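Local coordinates for endo-beta-mannanase (Rhizomucor miehei, PDB 4QP0), which probably hydrolyses internal beta-1,4-mannosidic linkages in mannans, galactomannans and glucomannans, as a secreted TIM-barrel enzyme of glycoside hydrolase family 5, at residues Ile89-Leu103 with Arg152-Thr166. Sequence-based numbering, arbitrary orientation.
Sequences IDYIIQQAASQDIKL and RENSLTGVKYKDDPT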
loop_
_atom_site.group_PDB
_atom_site.type_symbol
_atom_site.label_atom_id
_atom_site.label_comp_id
_atom_site.label_asym_id
_atom_site.label_seq_id
_atom_site.Cartn_x
_atom_site.Cartn_y
_atom_site.Cartn_z
ATOM N N ILE A 89 -4.881 13.044 -9.251
ATOM C CA ILE A 89 -5.541 11.926 -8.577
ATOM C C ILE A 89 -6.976 11.798 -9.090
ATOM O O ILE A 89 -7.417 10.689 -9.410
ATOM C CB ILE A 89 -5.481 12.046 -7.038
ATOM C CG1 ILE A 89 -4.030 12.092 -6.551
ATOM C CG2 ILE A 89 -6.222 10.896 -6.365
ATOM C CD1 ILE A 89 -3.172 10.903 -6.952
ATOM N N ASP A 90 -7.673 12.937 -9.204
ATOM C CA ASP A 90 -9.031 12.990 -9.748
ATOM C C ASP A 90 -9.098 12.235 -11.077
ATOM O O ASP A 90 -10.018 11.464 -11.318
ATOM C CB ASP A 90 -9.487 14.446 -9.963
ATOM C CG ASP A 90 -9.744 15.218 -8.650
ATOM O OD1 ASP A 90 -9.601 14.672 -7.533
ATOM O OD2 ASP A 90 -10.106 16.406 -8.744
ATOM N N TYR A 91 -8.113 12.465 -11.935
ATOM C CA TYR A 91 -8.078 11.826 -13.240
ATOM C C TYR A 91 -7.827 10.328 -13.119
ATOM O O TYR A 91 -8.406 9.534 -13.864
ATOM C CB TYR A 91 -7.050 12.496 -14.154
ATOM C CG TYR A 91 -7.030 11.910 -15.551
ATOM C CD1 TYR A 91 -8.003 12.257 -16.494
ATOM C CD2 TYR A 91 -6.046 10.994 -15.928
ATOM C CE1 TYR A 91 -7.988 11.711 -17.774
ATOM C CE2 TYR A 91 -6.025 10.443 -17.203
ATOM C CZ TYR A 91 -6.991 10.805 -18.118
ATOM O OH TYR A 91 -6.958 10.253 -19.377
ATOM N N ILE A 92 -6.976 9.942 -12.170
ATOM C CA ILE A 92 -6.689 8.528 -11.930
ATOM C C ILE A 92 -7.954 7.783 -11.498
ATOM O O ILE A 92 -8.295 6.742 -12.074
ATOM C CB ILE A 92 -5.549 8.335 -10.910
ATOM C CG1 ILE A 92 -4.214 8.733 -11.541
ATOM C CG2 ILE A 92 -5.482 6.887 -10.436
ATOM C CD1 ILE A 92 -3.109 8.994 -10.536
ATOM N N ILE A 93 -8.656 8.340 -10.513
ATOM C CA ILE A 93 -9.907 7.762 -10.013
ATOM C C ILE A 93 -10.939 7.615 -11.126
ATOM O O ILE A 93 -11.730 6.674 -11.118
ATOM C CB ILE A 93 -10.524 8.615 -8.883
ATOM C CG1 ILE A 93 -9.515 8.849 -7.751
ATOM C CG2 ILE A 93 -11.785 7.960 -8.327
ATOM C CD1 ILE A 93 -9.990 9.858 -6.722
ATOM N N GLN A 94 -10.931 8.564 -12.061
ATOM C CA GLN A 94 -11.906 8.614 -13.149
ATOM C C GLN A 94 -11.681 7.459 -14.126
ATOM O O GLN A 94 -12.613 6.729 -14.451
ATOM C CB GLN A 94 -11.815 9.954 -13.882
ATOM C CG GLN A 94 -12.920 10.176 -14.902
ATOM C CD GLN A 94 -12.597 11.283 -15.886
ATOM O OE1 GLN A 94 -13.396 12.201 -16.083
ATOM N NE2 GLN A 94 -11.424 11.205 -16.512
ATOM N N GLN A 95 -10.434 7.309 -14.567
ATOM C CA GLN A 95 -10.045 6.245 -15.481
ATOM C C GLN A 95 -10.131 4.876 -14.825
ATOM O O GLN A 95 -10.427 3.879 -15.502
ATOM C CB GLN A 95 -8.635 6.484 -16.030
ATOM C CG GLN A 95 -8.502 7.717 -16.909
ATOM C CD GLN A 95 -9.628 7.849 -17.910
ATOM O OE1 GLN A 95 -10.210 8.924 -18.062
ATOM N NE2 GLN A 95 -9.952 6.753 -18.591
ATOM N N ALA A 96 -9.886 4.826 -13.513
ATOM C CA ALA A 96 -10.080 3.584 -12.763
ATOM C C ALA A 96 -11.545 3.151 -12.849
ATOM O O ALA A 96 -11.843 2.044 -13.323
ATOM C CB ALA A 96 -9.635 3.740 -11.318
ATOM N N ALA A 97 -12.439 4.054 -12.428
ATOM C CA ALA A 97 -13.894 3.855 -12.450
ATOM C C ALA A 97 -14.431 3.531 -13.839
ATOM O O ALA A 97 -15.369 2.750 -13.975
ATOM C CB ALA A 97 -14.608 5.081 -11.896
ATOM N N SER A 98 -13.847 4.146 -14.862
ATOM C CA SER A 98 -14.209 3.840 -16.244
ATOM C C SER A 98 -13.930 2.372 -16.607
ATOM O O SER A 98 -14.618 1.795 -17.448
ATOM C CB SER A 98 -13.468 4.780 -17.203
ATOM O OG SER A 98 -13.485 4.279 -18.531
ATOM N N GLN A 99 -12.922 1.781 -15.969
ATOM C CA GLN A 99 -12.498 0.406 -16.266
ATOM C C GLN A 99 -12.980 -0.623 -15.242
ATOM O O GLN A 99 -12.647 -1.809 -15.334
ATOM C CB GLN A 99 -10.975 0.335 -16.411
ATOM C CG GLN A 99 -10.435 0.979 -17.682
ATOM C CD GLN A 99 -10.483 0.063 -18.901
ATOM O OE1 GLN A 99 -11.261 -0.892 -18.957
ATOM N NE2 GLN A 99 -9.640 0.360 -19.888
ATOM N N ASP A 100 -13.778 -0.165 -14.282
ATOM C CA ASP A 100 -14.295 -1.016 -13.212
ATOM C C ASP A 100 -13.123 -1.526 -12.381
ATOM O O ASP A 100 -13.134 -2.646 -11.871
ATOM C CB ASP A 100 -15.137 -2.174 -13.773
ATOM C CG ASP A 100 -15.995 -2.839 -12.715
ATOM O OD2 ASP A 100 -16.316 -4.037 -12.870
ATOM N N ILE A 101 -12.103 -0.684 -12.263
ATOM C CA ILE A 101 -10.923 -1.016 -11.483
ATOM C C ILE A 101 -10.946 -0.220 -10.181
ATOM O O ILE A 101 -11.430 0.907 -10.140
ATOM C CB ILE A 101 -9.631 -0.804 -12.298
ATOM C CG1 ILE A 101 -9.532 -1.886 -13.387
ATOM C CG2 ILE A 101 -8.407 -0.822 -11.396
ATOM C CD1 ILE A 101 -8.363 -1.736 -14.339
ATOM N N LYS A 102 -10.440 -0.838 -9.122
ATOM C CA LYS A 102 -10.495 -0.287 -7.783
ATOM C C LYS A 102 -9.096 0.156 -7.319
ATOM O O LYS A 102 -8.086 -0.345 -7.819
ATOM C CB LYS A 102 -11.100 -1.333 -6.854
ATOM C CG LYS A 102 -12.561 -1.637 -7.153
ATOM C CD LYS A 102 -13.450 -1.270 -5.975
ATOM C CE LYS A 102 -14.885 -1.741 -6.153
ATOM N NZ LYS A 102 -15.780 -0.658 -6.655
ATOM N N LEU A 103 -9.042 1.097 -6.379
ATOM C CA LEU A 103 -7.774 1.726 -6.001
ATOM C C LEU A 103 -7.467 1.609 -4.522
ATOM O O LEU A 103 -8.318 1.909 -3.696
ATOM C CB LEU A 103 -7.788 3.211 -6.367
ATOM C CG LEU A 103 -7.754 3.650 -7.828
ATOM C CD1 LEU A 103 -8.338 5.043 -7.948
ATOM C CD2 LEU A 103 -6.339 3.622 -8.387
ATOM N N ARG A 152 -11.919 15.882 -0.300
ATOM C CA ARG A 152 -11.820 16.454 -1.635
ATOM C C ARG A 152 -12.954 15.998 -2.540
ATOM O O ARG A 152 -13.251 14.810 -2.611
ATOM C CB ARG A 152 -10.476 16.115 -2.287
ATOM C CG ARG A 152 -10.216 16.927 -3.546
ATOM C CD ARG A 152 -9.019 16.445 -4.351
ATOM N NE ARG A 152 -9.081 16.920 -5.739
ATOM C CZ ARG A 152 -8.803 18.165 -6.133
ATOM N NH1 ARG A 152 -8.441 19.094 -5.257
ATOM N NH2 ARG A 152 -8.891 18.482 -7.412
ATOM N N GLU A 153 -13.589 16.950 -3.217
ATOM C CA GLU A 153 -14.501 16.625 -4.308
ATOM C C GLU A 153 -13.689 16.332 -5.573
ATOM O O GLU A 153 -12.730 17.050 -5.891
ATOM C CB GLU A 153 -15.473 17.776 -4.570
ATOM C CG GLU A 153 -16.569 17.457 -5.579
ATOM C CD GLU A 153 -17.419 18.665 -5.927
ATOM O OE1 GLU A 153 -16.905 19.598 -6.585
ATOM O OE2 GLU A 153 -18.608 18.675 -5.554
ATOM N N ASN A 154 -14.080 15.288 -6.295
ATOM C CA ASN A 154 -13.434 14.969 -7.559
ATOM C C ASN A 154 -13.836 16.031 -8.562
ATOM O O ASN A 154 -15.011 16.141 -8.911
ATOM C CB ASN A 154 -13.872 13.592 -8.045
ATOM C CG ASN A 154 -13.004 13.063 -9.171
ATOM O OD1 ASN A 154 -12.820 13.718 -10.205
ATOM N ND2 ASN A 154 -12.467 11.867 -8.978
ATOM N N SER A 155 -12.864 16.809 -9.031
ATOM C CA SER A 155 -13.153 17.924 -9.938
ATOM C C SER A 155 -13.628 17.481 -11.327
ATOM O O SER A 155 -14.134 18.300 -12.099
ATOM C CB SER A 155 -11.955 18.877 -10.039
ATOM O OG SER A 155 -10.888 18.305 -10.778
ATOM N N LEU A 156 -13.485 16.194 -11.636
ATOM C CA LEU A 156 -13.970 15.658 -12.904
ATOM C C LEU A 156 -15.289 14.880 -12.795
ATOM O O LEU A 156 -15.976 14.700 -13.800
ATOM C CB LEU A 156 -12.890 14.803 -13.575
ATOM C CG LEU A 156 -11.530 15.498 -13.786
ATOM C CD1 LEU A 156 -10.440 14.481 -14.093
ATOM C CD2 LEU A 156 -11.564 16.602 -14.846
ATOM N N THR A 157 -15.648 14.427 -11.593
ATOM C CA THR A 157 -16.856 13.592 -11.418
ATOM C C THR A 157 -17.784 14.022 -10.285
ATOM O O THR A 157 -18.878 13.464 -10.130
ATOM C CB THR A 157 -16.518 12.098 -11.218
ATOM O OG1 THR A 157 -15.720 11.936 -10.039
ATOM C CG2 THR A 157 -15.777 11.520 -12.431
ATOM N N GLY A 158 -17.349 14.993 -9.486
ATOM C CA GLY A 158 -18.203 15.575 -8.450
ATOM C C GLY A 158 -18.368 14.753 -7.181
ATOM O O GLY A 158 -19.044 15.183 -6.241
ATOM N N VAL A 159 -17.746 13.575 -7.160
ATOM C CA VAL A 159 -17.821 12.644 -6.034
ATOM C C VAL A 159 -16.681 12.897 -5.044
ATOM O O VAL A 159 -15.507 12.934 -5.432
ATOM C CB VAL A 159 -17.762 11.168 -6.514
ATOM C CG1 VAL A 159 -18.106 10.225 -5.371
ATOM C CG2 VAL A 159 -18.708 10.927 -7.693
ATOM N N LYS A 160 -17.030 13.079 -3.769
ATOM C CA LYS A 160 -16.028 13.210 -2.712
ATOM C C LYS A 160 -15.272 11.890 -2.613
ATOM O O LYS A 160 -15.858 10.828 -2.836
ATOM C CB LYS A 160 -16.672 13.549 -1.365
ATOM C CG LYS A 160 -17.401 14.884 -1.327
ATOM C CD LYS A 160 -17.688 15.334 0.098
ATOM C CE LYS A 160 -18.635 16.524 0.111
ATOM N NZ LYS A 160 -18.880 17.032 1.490
ATOM N N TYR A 161 -13.977 11.961 -2.293
ATOM C CA TYR A 161 -13.134 10.765 -2.170
ATOM C C TYR A 161 -13.741 9.769 -1.195
ATOM O O TYR A 161 -13.945 8.601 -1.546
ATOM C CB TYR A 161 -11.717 11.136 -1.736
ATOM C CG TYR A 161 -10.852 11.706 -2.835
ATOM C CD1 TYR A 161 -11.416 12.252 -3.997
ATOM C CD2 TYR A 161 -9.469 11.720 -2.709
ATOM C CE1 TYR A 161 -10.623 12.777 -5.005
ATOM C CE2 TYR A 161 -8.666 12.255 -3.710
ATOM C CZ TYR A 161 -9.248 12.778 -4.854
ATOM O OH TYR A 161 -8.446 13.298 -5.846
ATOM N N LYS A 162 -14.067 10.247 0.007
ATOM C CA LYS A 162 -14.675 9.411 1.033
ATOM C C LYS A 162 -15.993 8.734 0.609
ATOM O O LYS A 162 -16.410 7.749 1.217
ATOM C CB LYS A 162 -14.874 10.207 2.321
ATOM C CG LYS A 162 -15.825 11.380 2.205
ATOM C CD LYS A 162 -15.785 12.214 3.475
ATOM C CE LYS A 162 -16.904 13.244 3.490
ATOM N NZ LYS A 162 -16.820 14.179 4.654
ATOM N N ASP A 163 -16.648 9.267 -0.418
ATOM C CA ASP A 163 -17.905 8.692 -0.886
ATOM C C ASP A 163 -17.723 7.913 -2.191
ATOM O O ASP A 163 -18.696 7.430 -2.763
ATOM C CB ASP A 163 -18.975 9.773 -1.048
ATOM C CG ASP A 163 -19.313 10.469 0.268
ATOM O OD1 ASP A 163 -19.370 9.800 1.324
ATOM O OD2 ASP A 163 -19.532 11.697 0.238
ATOM N N ASP A 164 -16.475 7.772 -2.637
ATOM C CA ASP A 164 -16.195 7.151 -3.927
ATOM C C ASP A 164 -15.968 5.626 -3.884
ATOM O O ASP A 164 -14.916 5.173 -3.446
ATOM C CB ASP A 164 -15.014 7.846 -4.612
ATOM C CG ASP A 164 -15.097 7.763 -6.121
ATOM O OD1 ASP A 164 -15.622 6.752 -6.634
ATOM O OD2 ASP A 164 -14.653 8.716 -6.797
ATOM N N PRO A 165 -16.947 4.841 -4.368
ATOM C CA PRO A 165 -16.887 3.366 -4.487
ATOM C C PRO A 165 -15.725 2.838 -5.321
ATOM O O PRO A 165 -15.385 1.653 -5.216
ATOM C CB PRO A 165 -18.197 3.020 -5.195
ATOM C CG PRO A 165 -18.574 4.273 -5.916
ATOM C CD PRO A 165 -18.193 5.363 -4.950
ATOM N N THR A 166 -15.126 3.701 -6.136
ATOM C CA THR A 166 -13.956 3.339 -6.940
ATOM C C THR A 166 -12.719 3.080 -6.075
ATOM O O THR A 166 -11.854 2.275 -6.436
ATOM C CB THR A 166 -13.633 4.435 -7.970
ATOM O OG1 THR A 166 -14.838 4.845 -8.636
ATOM C CG2 THR A 166 -12.637 3.924 -8.979
#
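D90 is the main bump on this side of helix 87-98, and the hollow it fills is built by R152, N154, S155 and Y161. R152 takes the carboxylate side-on: R152 NE reaches D90 OD1 at 2.9 Å and R152 NH2 reaches D90 OD2 at 2.7 Å, both nearly in the guanidinium plane, although the two flat groups are tilted 33° apart. S155 adds two more bonds to OD2, its OG on the anti lone pair and its backbone N from well above the carboxylate plane. These four bonds fix the rotation of the carboxylate and probably favour its charged form. Y161 OH also donates to D90 OD1, at a very short 2.5 Å. N154 lies against D90 CB, its ND2 bonding weakly to D90 O and its OD1 accepting from L156 N in an Asx turn. D90 meets the Y161 ring edge-on; I93 CD1 lies over one face, 3.7 Å from the centroid, and R152 CB covers the other.

In the (beta/alpha)8 barrel, this is where the loop leading from helix 136-151 into strand 167-171 lies along one side of the outer helix that precedes the neighbouring parallel strand, 102-106. L156 CD1 sits against Y91 CA and CB, beside the ring's edge.

Further along, T166 plugs the notch between the helix end and the strand: T166 CG2 packs on A96 CB at 3.8 Å and on I101 O, and OG1 faces A97 CB. An Asx turn at D164 holds T166, OD1 accepting from both its N and OG1. Just ahead of the pairing of strands 102-106 and 167-171, L103 N bonds to T166 O at 3.0 Å, and K102 bends back so that NZ reaches P165 O.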